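Local coordinates for ferripyochelin binding protein (Pyrococcus horikoshii, PDB 1V3W) that probably catalyses the reversible hydration of carbon dioxide as a zinc-dependent gamma-class carbonic anhydrase, and also binds calcium, at residues Lys9-His14 with Val25-Leu31; Val37-Leu43 with Val58-Ile64; Tyr70-Ile74 with Val86-Val91; Glu76-Ile80 with Thr152-Glu157; Ile97-Ser101 with Ile115-Ala119. One frame throughout, in Å; residues are numbered along the deposited sequence. Where two conformers were deposited one is given.

Contact 1. Residues Lys9-His14 with Val25-Leu31; sequences KKPRIH and VIGDVVL
Pro-11 lays its ring over two valines of the next coil, with CG 3.8 Å from Val-25 CG1 and CB 4.4 Å from Val-29 CB. Both segments are extended, except that 25-31 turns a corner at Gly-27 (phi/psi 67/-130) and Asp-28, the centre of an inverse gamma turn. Beyond the corner the backbones run parallel: Arg-12 pairs with Val-30 and Ile-13 with Leu-31, CA atoms 4.8 Å apart in each pair. Three hydrogen bonds fix this register: Arg-12 N to Val-29 O (2.8 Å), Leu-31 N to Arg-12 O (2.9 Å) and His-14 N to Leu-31 O (2.9 Å). Ile-13 and Leu-31, both m,t rotamers, share one face and meet at CG1 and CD1 (4.0 Å); Arg-12, fully extended, and Val-30 (t) take the other. At the corner Lys-9 NZ forms a salt bridge with Asp-28 OD1 (3.1 Å), while Asp-28 OD2 bonds to Gln-49. Lys-9 O accepts a CA-H...O contact from Gly-27 CA (3.5 Å). Ile-173 of the second subunit packs on Lys-10 and Pro-11. Such in-register stacking of successive coils is characteristic of parallel beta-helices, here the left-handed kind of the hexapeptide-repeat family.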
# COMPACT_ATOMS: atom_id res chain seq x y z
N LYS A 9 -24.00 -11.49 3.84
CA LYS A 9 -22.91 -11.73 4.77
C LYS A 9 -22.41 -10.64 5.68
O LYS A 9 -22.03 -9.54 5.26
CB LYS A 9 -21.69 -12.28 4.04
CG LYS A 9 -21.98 -12.86 2.70
CD LYS A 9 -21.64 -14.32 2.70
CE LYS A 9 -21.06 -14.74 1.37
NZ LYS A 9 -20.77 -16.19 1.33
N LYS A 10 -22.35 -11.02 6.95
CA LYS A 10 -21.88 -10.17 8.01
C LYS A 10 -20.59 -10.80 8.51
O LYS A 10 -20.48 -12.02 8.62
CB LYS A 10 -22.91 -10.16 9.13
CG LYS A 10 -22.66 -9.11 10.19
CD LYS A 10 -23.71 -9.21 11.28
CE LYS A 10 -23.66 -8.02 12.22
NZ LYS A 10 -22.55 -8.09 13.22
N PRO A 11 -19.57 -9.99 8.78
CA PRO A 11 -18.30 -10.55 9.27
C PRO A 11 -18.51 -11.27 10.61
O PRO A 11 -19.33 -10.85 11.43
CB PRO A 11 -17.43 -9.31 9.42
CG PRO A 11 -17.89 -8.44 8.28
CD PRO A 11 -19.40 -8.58 8.37
N ARG A 12 -17.78 -12.37 10.83
CA ARG A 12 -17.87 -13.08 12.10
C ARG A 12 -16.57 -12.73 12.81
O ARG A 12 -15.50 -13.23 12.47
CB ARG A 12 -17.95 -14.60 11.94
CG ARG A 12 -18.24 -15.29 13.28
CD ARG A 12 -18.12 -16.80 13.21
NE ARG A 12 -18.54 -17.46 14.44
CZ ARG A 12 -18.14 -18.68 14.80
NH1 ARG A 12 -17.31 -19.35 14.02
NH2 ARG A 12 -18.58 -19.23 15.93
N ILE A 13 -16.68 -11.86 13.81
CA ILE A 13 -15.52 -11.39 14.54
C ILE A 13 -15.53 -11.78 16.02
O ILE A 13 -16.46 -11.45 16.75
CB ILE A 13 -15.43 -9.86 14.42
CG1 ILE A 13 -15.37 -9.47 12.94
CG2 ILE A 13 -14.21 -9.34 15.16
CD1 ILE A 13 -15.47 -7.99 12.68
N HIS A 14 -14.48 -12.48 16.44
CA HIS A 14 -14.37 -12.91 17.83
C HIS A 14 -14.28 -11.68 18.72
O HIS A 14 -13.62 -10.70 18.38
CB HIS A 14 -13.13 -13.79 18.00
CG HIS A 14 -13.08 -14.51 19.31
ND1 HIS A 14 -12.67 -13.90 20.48
CD2 HIS A 14 -13.41 -15.78 19.65
CE1 HIS A 14 -12.74 -14.76 21.48
NE2 HIS A 14 -13.19 -15.91 21.00
N VAL A 25 -13.50 -3.91 6.89
CA VAL A 25 -13.83 -5.33 6.85
C VAL A 25 -15.22 -5.43 6.22
O VAL A 25 -16.19 -4.90 6.76
CB VAL A 25 -13.83 -5.94 8.26
CG1 VAL A 25 -14.18 -7.42 8.20
CG2 VAL A 25 -12.45 -5.75 8.89
N ILE A 26 -15.30 -6.13 5.09
CA ILE A 26 -16.55 -6.26 4.36
C ILE A 26 -16.98 -7.70 4.06
O ILE A 26 -16.20 -8.51 3.59
CB ILE A 26 -16.45 -5.55 2.99
CG1 ILE A 26 -16.06 -4.08 3.19
CG2 ILE A 26 -17.78 -5.65 2.25
CD1 ILE A 26 -15.51 -3.45 1.94
N GLY A 27 -18.25 -7.99 4.34
CA GLY A 27 -18.81 -9.29 4.02
C GLY A 27 -18.37 -10.56 4.71
O GLY A 27 -18.32 -10.65 5.93
N ASP A 28 -18.07 -11.56 3.88
CA ASP A 28 -17.68 -12.88 4.33
C ASP A 28 -16.25 -12.93 4.84
O ASP A 28 -15.34 -13.39 4.15
CB ASP A 28 -17.87 -13.88 3.19
CG ASP A 28 -17.86 -15.33 3.66
OD1 ASP A 28 -18.01 -16.22 2.80
OD2 ASP A 28 -17.70 -15.57 4.87
N VAL A 29 -16.07 -12.45 6.07
CA VAL A 29 -14.77 -12.42 6.71
C VAL A 29 -14.90 -13.01 8.10
O VAL A 29 -15.83 -12.69 8.84
CB VAL A 29 -14.24 -10.98 6.83
CG1 VAL A 29 -12.90 -10.97 7.56
CG2 VAL A 29 -14.10 -10.36 5.45
N VAL A 30 -13.97 -13.89 8.45
CA VAL A 30 -13.96 -14.51 9.77
C VAL A 30 -12.66 -14.14 10.46
O VAL A 30 -11.58 -14.37 9.92
CB VAL A 30 -14.05 -16.05 9.69
CG1 VAL A 30 -14.02 -16.64 11.09
CG2 VAL A 30 -15.33 -16.46 8.96
N LEU A 31 -12.75 -13.54 11.65
CA LEU A 31 -11.56 -13.17 12.41
C LEU A 31 -11.66 -13.92 13.74
O LEU A 31 -12.52 -13.61 14.57
CB LEU A 31 -11.55 -11.65 12.65
CG LEU A 31 -11.55 -10.74 11.40
CD1 LEU A 31 -11.56 -9.28 11.81
CD2 LEU A 31 -10.32 -11.05 10.56

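Contact 2. Residues Val37-Leu43 with Val58-Ile64. With CA (calcium ion), chain C; EDO (1,2-ethanediol), chain H.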
# COMPACT_ATOMS: atom_id res chain seq x y z
N VAL A 37 -6.52 -6.42 13.21
CA VAL A 37 -6.55 -5.80 11.89
C VAL A 37 -6.21 -4.34 12.15
O VAL A 37 -6.92 -3.64 12.89
CB VAL A 37 -7.94 -5.95 11.24
CG1 VAL A 37 -7.95 -5.26 9.88
CG2 VAL A 37 -8.27 -7.43 11.07
N TRP A 38 -5.13 -3.88 11.54
CA TRP A 38 -4.62 -2.54 11.77
C TRP A 38 -5.08 -1.44 10.82
O TRP A 38 -5.72 -1.70 9.81
CB TRP A 38 -3.10 -2.65 11.87
CG TRP A 38 -2.74 -3.61 12.99
CD1 TRP A 38 -2.63 -4.97 12.91
CD2 TRP A 38 -2.64 -3.27 14.38
NE1 TRP A 38 -2.48 -5.50 14.17
CE2 TRP A 38 -2.47 -4.49 15.08
CE3 TRP A 38 -2.67 -2.07 15.09
CZ2 TRP A 38 -2.35 -4.52 16.48
CZ3 TRP A 38 -2.55 -2.11 16.47
CH2 TRP A 38 -2.38 -3.33 17.15
N PRO A 39 -4.79 -0.17 11.17
CA PRO A 39 -5.20 0.96 10.34
C PRO A 39 -4.99 0.83 8.84
O PRO A 39 -3.92 0.44 8.38
CB PRO A 39 -4.39 2.12 10.91
CG PRO A 39 -4.29 1.77 12.35
CD PRO A 39 -3.98 0.29 12.31
N SER A 40 -6.04 1.17 8.09
CA SER A 40 -6.00 1.17 6.63
C SER A 40 -5.91 -0.20 5.97
O SER A 40 -5.73 -0.29 4.75
CB SER A 40 -4.84 2.05 6.15
OG SER A 40 -5.28 3.03 5.22
N ALA A 41 -6.02 -1.26 6.76
CA ALA A 41 -6.01 -2.61 6.20
C ALA A 41 -7.40 -2.85 5.62
O ALA A 41 -8.39 -2.33 6.14
CB ALA A 41 -5.71 -3.63 7.29
N VAL A 42 -7.48 -3.62 4.54
CA VAL A 42 -8.76 -3.91 3.91
C VAL A 42 -8.95 -5.40 3.70
O VAL A 42 -8.12 -6.05 3.05
CB VAL A 42 -8.88 -3.21 2.52
CG1 VAL A 42 -10.23 -3.55 1.89
CG2 VAL A 42 -8.73 -1.70 2.68
N LEU A 43 -10.02 -5.95 4.27
CA LEU A 43 -10.35 -7.36 4.11
C LEU A 43 -11.70 -7.34 3.39
O LEU A 43 -12.74 -7.14 4.01
CB LEU A 43 -10.46 -8.07 5.46
CG LEU A 43 -9.14 -8.33 6.20
CD1 LEU A 43 -8.56 -7.02 6.69
CD2 LEU A 43 -9.38 -9.27 7.37
N VAL A 58 -3.11 -8.64 10.70
CA VAL A 58 -3.17 -8.11 9.34
C VAL A 58 -2.78 -6.64 9.53
O VAL A 58 -3.60 -5.83 9.96
CB VAL A 58 -4.59 -8.22 8.77
CG1 VAL A 58 -4.62 -7.74 7.33
CG2 VAL A 58 -5.06 -9.68 8.85
N GLN A 59 -1.54 -6.32 9.19
CA GLN A 59 -1.01 -4.98 9.41
C GLN A 59 -1.50 -3.82 8.55
O GLN A 59 -2.31 -3.99 7.63
CB GLN A 59 0.52 -5.08 9.43
CG GLN A 59 0.98 -5.90 10.64
CD GLN A 59 2.46 -6.23 10.63
OE1 GLN A 59 3.26 -5.60 9.95
NE2 GLN A 59 2.84 -7.24 11.42
N ASP A 60 -1.00 -2.63 8.87
CA ASP A 60 -1.40 -1.40 8.21
C ASP A 60 -1.27 -1.42 6.69
O ASP A 60 -0.27 -1.88 6.15
CB ASP A 60 -0.60 -0.21 8.75
CG ASP A 60 -0.23 -0.37 10.21
OD1 ASP A 60 -0.86 0.28 11.07
OD2 ASP A 60 0.69 -1.16 10.49
N ASN A 61 -2.28 -0.88 6.03
CA ASN A 61 -2.32 -0.77 4.57
C ASN A 61 -2.22 -2.06 3.79
O ASN A 61 -1.87 -2.07 2.61
CB ASN A 61 -1.26 0.24 4.11
CG ASN A 61 -1.71 1.67 4.30
OD1 ASN A 61 -2.80 2.03 3.89
ND2 ASN A 61 -0.87 2.49 4.94
N VAL A 62 -2.56 -3.17 4.45
CA VAL A 62 -2.58 -4.48 3.81
C VAL A 62 -3.92 -4.63 3.11
O VAL A 62 -4.92 -4.05 3.53
CB VAL A 62 -2.47 -5.61 4.86
CG1 VAL A 62 -2.89 -6.95 4.24
CG2 VAL A 62 -1.06 -5.70 5.39
N SER A 63 -3.95 -5.39 2.02
CA SER A 63 -5.20 -5.67 1.34
C SER A 63 -5.32 -7.19 1.23
O SER A 63 -4.34 -7.88 0.93
CB SER A 63 -5.24 -5.08 -0.08
OG SER A 63 -5.23 -3.67 -0.05
N ILE A 64 -6.51 -7.71 1.50
CA ILE A 64 -6.76 -9.14 1.35
C ILE A 64 -8.02 -9.27 0.52
O ILE A 64 -9.04 -8.63 0.81
CB ILE A 64 -6.96 -9.85 2.70
CG1 ILE A 64 -5.73 -9.66 3.59
CG2 ILE A 64 -7.19 -11.35 2.46
CD1 ILE A 64 -5.81 -10.36 4.93
CA CA C . -4.72 2.74 2.92
C1 EDO H . -7.03 5.72 7.15
O1 EDO H . -7.55 4.42 6.88
C2 EDO H . -8.12 6.62 7.76
O2 EDO H . -9.36 5.91 7.89
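Two successive coils run parallel here, each passing through a type II turn, Trp-38 to Ala-41 stacked on its counterpart Gln-59 to Val-62. Before the turns Val-37 pairs with Val-58 (CA atoms 4.8 Å apart), and Trp-38 N donates to Val-58 O at 2.9 Å. At the corner Asn-61 N reaches Pro-39 O at 3.2 Å. Past it the strands resume, with Val-42 N to Val-62 O and Ile-64 N to Val-42 O both 2.8 Å. The third positions of the two turns, Ser-40 (phi/psi 70/7) and Asn-61 (59/21), adopt left-handed helical backbone angles. Stacked turns of this kind form the corners of the left-handed beta-helix, whose interior receives aliphatic side chains: Leu-43 CD1 meets Val-58 CG1 and Leu-43 CG meets Ile-64 CD1, each at 4.1 Å, and Ala-41 CB lies 4.3 Å from Val-58 CG1. The corner also places two polar side chains around calcium, Ser-40 OG 2.4 Å and Asn-61 OD1 2.3 Å from the ion. Since Ser-40 and Asn-61 of the other two subunits bind it as well, the metal joins all three chains of the trimer. Asp-60, whose OD1 approaches Pro-39 CD at 3.4 Å, makes a salt bridge with Arg-44 of the third subunit. Trp-38, with CD1 3.9 Å from Gln-59 CA, packs edge-to-face with His-166 from helix 146-169.

Contact 3. Residues Tyr70-Ile74 with Val86-Val91; sequences YPTEI and VHGAKV. With ZN (zinc ion), chain B.
Zinc is held by His-87 NE2 at 2.0 Å and by water 2, 1.8 Å from the ion; His-65 of the same chain and His-82 of the second subunit complete the site, and His-87 ND1 bonds to Asp-105. Between the segments, Val-91 N donates to Glu-73 O at 2.7 Å and Glu-73 N to Ala-89 O at 3.0 Å. These bonds set a parallel register of Glu-73 with Lys-90 and Ile-74 with Val-91, CA atoms 4.8 and 4.7 Å apart. Water 1 donates to Pro-71 O (2.9 Å) and Gly-88 O (3.0 Å). Gly-88 takes the corner with phi/psi 52/41; a CB there would clash with Tyr-70 O, which already lies 3.2 Å from Gly-88 CA. Inside the coil Ile-74, an m,m rotamer, brings CD1 to 3.4 Å from Val-91 CG2 and 4.3 Å from Val-86 CG1, both valines being t. Thr-72 (m) turns CG2 to Val-86 CG1 at 3.8 Å, while its OG1 bonds to His-65 O. Histidines presented from beta-helix coils at a subunit interface are characteristic of gamma-class carbonic anhydrases. Strand 72-74 runs between 49-52 and 90-91 in one sheet; beyond the corner, strand 85-87 neighbours 63-65 in another.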
# COMPACT_ATOMS: atom_id res chain seq x y z
N TYR A 70 -11.35 -19.20 -5.32
CA TYR A 70 -10.10 -19.09 -4.57
C TYR A 70 -10.24 -18.26 -3.30
O TYR A 70 -9.91 -17.07 -3.29
CB TYR A 70 -9.01 -18.50 -5.45
CG TYR A 70 -8.59 -19.41 -6.57
CD1 TYR A 70 -7.78 -20.52 -6.32
CD2 TYR A 70 -9.03 -19.20 -7.88
CE1 TYR A 70 -7.41 -21.39 -7.34
CE2 TYR A 70 -8.67 -20.07 -8.91
CZ TYR A 70 -7.86 -21.16 -8.63
OH TYR A 70 -7.50 -22.02 -9.64
N PRO A 71 -10.73 -18.87 -2.22
CA PRO A 71 -10.88 -18.12 -0.98
C PRO A 71 -9.50 -17.88 -0.37
O PRO A 71 -8.52 -18.49 -0.78
CB PRO A 71 -11.75 -19.03 -0.12
CG PRO A 71 -11.33 -20.39 -0.57
CD PRO A 71 -11.25 -20.24 -2.07
N THR A 72 -9.43 -16.97 0.60
CA THR A 72 -8.16 -16.72 1.27
C THR A 72 -8.30 -17.30 2.66
O THR A 72 -9.19 -16.91 3.41
CB THR A 72 -7.84 -15.22 1.36
OG1 THR A 72 -7.49 -14.73 0.06
CG2 THR A 72 -6.67 -14.99 2.31
N GLU A 73 -7.44 -18.25 2.96
CA GLU A 73 -7.45 -18.86 4.27
C GLU A 73 -6.12 -18.67 4.94
O GLU A 73 -5.09 -19.15 4.46
CB GLU A 73 -7.79 -20.31 4.18
CG GLU A 73 -7.57 -20.99 5.50
CD GLU A 73 -8.83 -21.62 6.03
OE1 GLU A 73 -9.91 -21.40 5.44
OE2 GLU A 73 -8.71 -22.34 7.04
N ILE A 74 -6.16 -18.00 6.09
CA ILE A 74 -4.95 -17.72 6.86
C ILE A 74 -4.97 -18.54 8.14
O ILE A 74 -5.98 -18.61 8.83
CB ILE A 74 -4.88 -16.22 7.22
CG1 ILE A 74 -4.97 -15.37 5.95
CG2 ILE A 74 -3.60 -15.94 7.98
CD1 ILE A 74 -3.85 -15.61 4.97
N VAL A 86 -2.52 -10.19 0.03
CA VAL A 86 -2.78 -11.62 -0.11
C VAL A 86 -4.04 -11.78 -0.96
O VAL A 86 -5.10 -11.26 -0.61
CB VAL A 86 -3.00 -12.29 1.27
CG1 VAL A 86 -3.28 -13.77 1.10
CG2 VAL A 86 -1.77 -12.07 2.15
N HIS A 87 -3.91 -12.50 -2.07
CA HIS A 87 -5.04 -12.67 -2.97
C HIS A 87 -5.38 -14.13 -3.29
O HIS A 87 -4.63 -14.80 -3.99
CB HIS A 87 -4.78 -11.91 -4.26
CG HIS A 87 -6.02 -11.52 -5.00
ND1 HIS A 87 -6.81 -12.44 -5.65
CD2 HIS A 87 -6.65 -10.33 -5.12
CE1 HIS A 87 -7.87 -11.83 -6.15
NE2 HIS A 87 -7.80 -10.55 -5.84
N GLY A 88 -6.52 -14.59 -2.76
CA GLY A 88 -6.98 -15.95 -3.00
C GLY A 88 -5.97 -17.04 -2.71
O GLY A 88 -5.88 -18.02 -3.46
N ALA A 89 -5.24 -16.90 -1.62
CA ALA A 89 -4.23 -17.88 -1.26
C ALA A 89 -4.47 -18.57 0.07
O ALA A 89 -5.24 -18.09 0.91
CB ALA A 89 -2.85 -17.22 -1.25
N LYS A 90 -3.80 -19.70 0.25
CA LYS A 90 -3.87 -20.47 1.48
C LYS A 90 -2.55 -20.27 2.20
O LYS A 90 -1.48 -20.49 1.63
CB LYS A 90 -4.09 -21.95 1.18
CG LYS A 90 -5.52 -22.29 0.79
CD LYS A 90 -5.72 -23.77 0.52
CE LYS A 90 -7.19 -24.07 0.27
NZ LYS A 90 -7.74 -23.26 -0.86
N VAL A 91 -2.63 -19.81 3.45
CA VAL A 91 -1.45 -19.56 4.25
C VAL A 91 -1.54 -20.42 5.51
O VAL A 91 -2.55 -20.40 6.20
CB VAL A 91 -1.34 -18.07 4.63
CG1 VAL A 91 -0.10 -17.83 5.48
CG2 VAL A 91 -1.29 -17.21 3.37
ZN ZN B . -8.80 -8.84 -6.19
O HOH W 1 -7.32 -20.46 -2.50
O HOH W 2 -9.46 -8.00 -7.67

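Contact 4. Residues Glu76-Ile80 with Thr152-Glu157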
# COMPACT_ATOMS: atom_id res chain seq x y z
N GLU A 76 -2.93 -19.85 11.91
CA GLU A 76 -2.67 -19.24 13.21
C GLU A 76 -1.26 -18.68 13.33
O GLU A 76 -0.32 -19.16 12.69
CB GLU A 76 -2.89 -20.27 14.32
CG GLU A 76 -4.24 -20.96 14.27
CD GLU A 76 -4.61 -21.58 15.59
OE1 GLU A 76 -3.74 -21.67 16.48
OE2 GLU A 76 -5.78 -21.99 15.74
N TYR A 77 -1.11 -17.67 14.19
CA TYR A 77 0.18 -17.02 14.41
C TYR A 77 0.79 -16.53 13.11
O TYR A 77 2.00 -16.64 12.89
CB TYR A 77 1.15 -18.00 15.09
CG TYR A 77 0.75 -18.38 16.50
CD1 TYR A 77 0.98 -17.51 17.57
CD2 TYR A 77 0.18 -19.62 16.77
CE1 TYR A 77 0.65 -17.88 18.87
CE2 TYR A 77 -0.16 -19.99 18.06
CZ TYR A 77 0.09 -19.12 19.11
OH TYR A 77 -0.23 -19.49 20.40
N VAL A 78 -0.06 -16.01 12.23
CA VAL A 78 0.40 -15.49 10.96
C VAL A 78 0.54 -13.98 11.04
O VAL A 78 -0.34 -13.29 11.57
CB VAL A 78 -0.57 -15.82 9.81
CG1 VAL A 78 -0.14 -15.10 8.53
CG2 VAL A 78 -0.61 -17.32 9.58
N THR A 79 1.66 -13.47 10.54
CA THR A 79 1.93 -12.05 10.52
C THR A 79 1.86 -11.57 9.08
O THR A 79 2.68 -11.98 8.26
CB THR A 79 3.33 -11.73 11.08
OG1 THR A 79 3.37 -12.01 12.48
CG2 THR A 79 3.68 -10.26 10.85
N ILE A 80 0.87 -10.74 8.76
CA ILE A 80 0.76 -10.21 7.40
C ILE A 80 1.32 -8.80 7.48
O ILE A 80 0.66 -7.87 7.96
CB ILE A 80 -0.69 -10.21 6.90
CG1 ILE A 80 -1.27 -11.63 7.03
CG2 ILE A 80 -0.73 -9.77 5.44
CD1 ILE A 80 -2.67 -11.77 6.50
N THR A 152 8.89 -16.88 13.94
CA THR A 152 7.61 -17.02 13.25
C THR A 152 6.45 -17.04 14.24
O THR A 152 5.31 -16.75 13.86
CB THR A 152 7.55 -18.29 12.34
OG1 THR A 152 7.78 -19.47 13.13
CG2 THR A 152 8.60 -18.21 11.23
N LYS A 153 6.72 -17.37 15.51
CA LYS A 153 5.67 -17.36 16.54
C LYS A 153 5.74 -16.06 17.35
O LYS A 153 4.72 -15.41 17.57
CB LYS A 153 5.79 -18.56 17.51
CG LYS A 153 4.74 -18.54 18.65
CD LYS A 153 4.70 -19.81 19.53
CE LYS A 153 3.72 -19.64 20.70
NZ LYS A 153 3.48 -20.89 21.49
N LYS A 154 6.95 -15.69 17.77
CA LYS A 154 7.21 -14.48 18.56
C LYS A 154 6.60 -13.22 17.94
O LYS A 154 5.98 -12.41 18.64
CB LYS A 154 8.74 -14.35 18.74
CG LYS A 154 9.29 -13.20 19.63
CD LYS A 154 10.33 -13.71 20.67
CE LYS A 154 11.86 -13.40 20.44
NZ LYS A 154 12.34 -12.29 19.55
N ASN A 155 6.77 -13.05 16.63
CA ASN A 155 6.25 -11.89 15.92
C ASN A 155 4.75 -11.76 16.18
O ASN A 155 4.24 -10.69 16.51
CB ASN A 155 6.50 -12.04 14.42
CG ASN A 155 6.37 -10.73 13.65
OD1 ASN A 155 5.65 -9.82 14.06
ND2 ASN A 155 7.07 -10.64 12.52
N ALA A 156 4.04 -12.88 16.04
CA ALA A 156 2.60 -12.90 16.25
C ALA A 156 2.23 -12.63 17.70
O ALA A 156 1.25 -11.93 17.98
CB ALA A 156 2.03 -14.24 15.80
N GLU A 157 2.99 -13.18 18.64
CA GLU A 157 2.70 -12.97 20.05
C GLU A 157 2.85 -11.50 20.43
O GLU A 157 2.08 -10.99 21.25
CB GLU A 157 3.60 -13.84 20.92
CG GLU A 157 3.25 -15.32 20.84
CD GLU A 157 4.16 -16.18 21.68
OE1 GLU A 157 5.37 -16.24 21.38
OE2 GLU A 157 3.66 -16.81 22.64
O HOH W 3 3.93 -14.67 12.67
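At Thr-152 the helical backbone faces the coil through a solvent bridge: water 3 donates to Thr-152 O and to Tyr-77 O, 2.8 Å each, and lies 2.7 Å from Thr-79 OG1. The two carbonyl oxygens, Thr-152 O and Tyr-77 O, are 3.5 Å apart and, both being acceptors, cannot bond to each other. Lys-153 follows, its extended chain passing CG over one face of the Tyr-77 ring and bringing CE within 4.0 Å of Tyr-77 OH. Asn-155 points toward the coil, with CG 3.5 Å from Thr-79 OG1, a contact only; Thr-79 OG1 is hydrogen-bonded to Asn-57, and Asn-155 OD1 to a glycerol, probably from the crystallisation liquor. Ala-156 fits closely against the corner, its CB 3.6 Å from Tyr-77 CA and 3.9 Å from CD1 at the ring edge, and its small side chain permits an approach of 5.1 Å between the CA atoms of Tyr-77 and Ala-156. Glu-157 closes the segment, CG 4.1 Å from Tyr-77 CE1. Tyr-77 has phi/psi 55/39 at a coil corner and stacks on Tyr-55 of the preceding coil. A long C-terminal helix lying along the flank of a left-handed beta-helix is the architecture found in gamma-class carbonic anhydrases.

Contact 5. Residues Ile97-Ser101 with Ile115-Ala119. With EDO (1,2-ethanediol), chain J.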
# COMPACT_ATOMS: atom_id res chain seq x y z
N ILE A 97 4.48 -13.00 6.48
CA ILE A 97 4.33 -12.48 5.13
C ILE A 97 5.04 -11.14 5.14
O ILE A 97 4.60 -10.19 5.80
CB ILE A 97 2.83 -12.31 4.76
CG1 ILE A 97 2.16 -13.69 4.72
CG2 ILE A 97 2.69 -11.61 3.42
CD1 ILE A 97 2.74 -14.65 3.70
N GLY A 98 6.15 -11.07 4.42
CA GLY A 98 6.95 -9.86 4.36
C GLY A 98 6.27 -8.56 4.00
O GLY A 98 5.25 -8.53 3.30
N ILE A 99 6.86 -7.48 4.48
CA ILE A 99 6.36 -6.15 4.22
C ILE A 99 6.32 -5.91 2.72
O ILE A 99 7.28 -6.20 2.00
CB ILE A 99 7.26 -5.09 4.89
CG1 ILE A 99 7.11 -5.20 6.41
CG2 ILE A 99 6.90 -3.69 4.41
CD1 ILE A 99 8.14 -4.41 7.18
N SER A 100 5.18 -5.42 2.25
CA SER A 100 4.97 -5.12 0.85
C SER A 100 5.17 -6.31 -0.08
O SER A 100 5.54 -6.14 -1.23
CB SER A 100 5.90 -3.97 0.43
OG SER A 100 5.36 -3.27 -0.67
N SER A 101 4.93 -7.52 0.42
CA SER A 101 5.07 -8.70 -0.43
C SER A 101 3.70 -8.97 -1.06
O SER A 101 2.72 -8.29 -0.75
CB SER A 101 5.53 -9.92 0.39
OG SER A 101 4.56 -10.30 1.35
N ILE A 115 8.29 -15.06 4.15
CA ILE A 115 8.29 -14.52 2.80
C ILE A 115 9.00 -13.19 2.95
O ILE A 115 8.60 -12.34 3.75
CB ILE A 115 6.86 -14.28 2.29
CG1 ILE A 115 6.05 -15.59 2.33
CG2 ILE A 115 6.91 -13.72 0.87
CD1 ILE A 115 6.60 -16.71 1.47
N GLY A 116 10.08 -13.00 2.19
CA GLY A 116 10.83 -11.76 2.28
C GLY A 116 10.06 -10.53 1.83
O GLY A 116 9.09 -10.62 1.08
N ALA A 117 10.51 -9.37 2.32
CA ALA A 117 9.88 -8.10 1.96
C ALA A 117 9.95 -7.91 0.45
O ALA A 117 10.99 -8.14 -0.17
CB ALA A 117 10.61 -6.96 2.66
N GLY A 118 8.83 -7.51 -0.14
CA GLY A 118 8.78 -7.28 -1.57
C GLY A 118 8.73 -8.50 -2.47
O GLY A 118 8.67 -8.37 -3.69
N ALA A 119 8.76 -9.70 -1.89
CA ALA A 119 8.71 -10.91 -2.70
C ALA A 119 7.31 -11.12 -3.25
O ALA A 119 6.33 -10.62 -2.70
CB ALA A 119 9.14 -12.12 -1.87
C1 EDO J . 6.20 -6.56 -4.41
O1 EDO J . 7.45 -6.13 -4.91
C2 EDO J . 5.36 -5.61 -3.51
O2 EDO J . 6.24 -4.62 -2.93
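Each of these two segments closes a type II turn with its own backbone bond, Ser-101 N to Gly-98 O and Ala-119 N to Gly-116 O, both 3.1 Å. Gly-98 O serves twice, since Ser-101 OG donates to it at 2.7 Å. Between the coils, Ile-99 O accepts from Gly-118 N (2.9 Å); the bond from Gly-98 N to Ile-115 O is short (2.8 Å) but weak because strongly bent. Gly-118 CA offers a CA-H...O contact to Ser-100 O at 3.5 Å. An ethanediol, probably from the crystallisation liquor, donates from O2 to Ser-100 OG and from O1 to Gly-118 O, each 2.8 Å, but its C2 is modelled only 2.3 Å from Ser-100 O, so its exact placement is doubtful. Gly-98 has no CB, which would strike Ile-115 O. The third turn positions, Ser-100 (phi/psi 58/28) and Gly-118 (75/-1), have left-handed helical backbone angles. Turns repeated in this way from coil to coil are the corners of a hexapeptide-repeat left-handed beta-helix.

Overall arrangement
Contacts 1, 2 and 3 run in series; the segments of 3 and 4 alternate, and 5 falls between the halves of 4. Contacts 1 and 2 join where Ile-26 N meets Leu-43 O (3.0 Å), 2 and 3 at Val-86 N and Ser-63 O (3.1 Å), 2 and 4 at Gln-59 N and Ile-80 O (3.0 Å), 4 and 5 at Ile-97 N and Thr-79 O (2.7 Å). Only contact 4 has a helical segment, though Trp-38 of contact 2 also packs on that helix. Contact 2 gives two of six calcium ligands, its copies in the other subunits the rest; contact 3 gives a zinc ligand. A different zinc lies about 4 Å from the Gln-59 side chain.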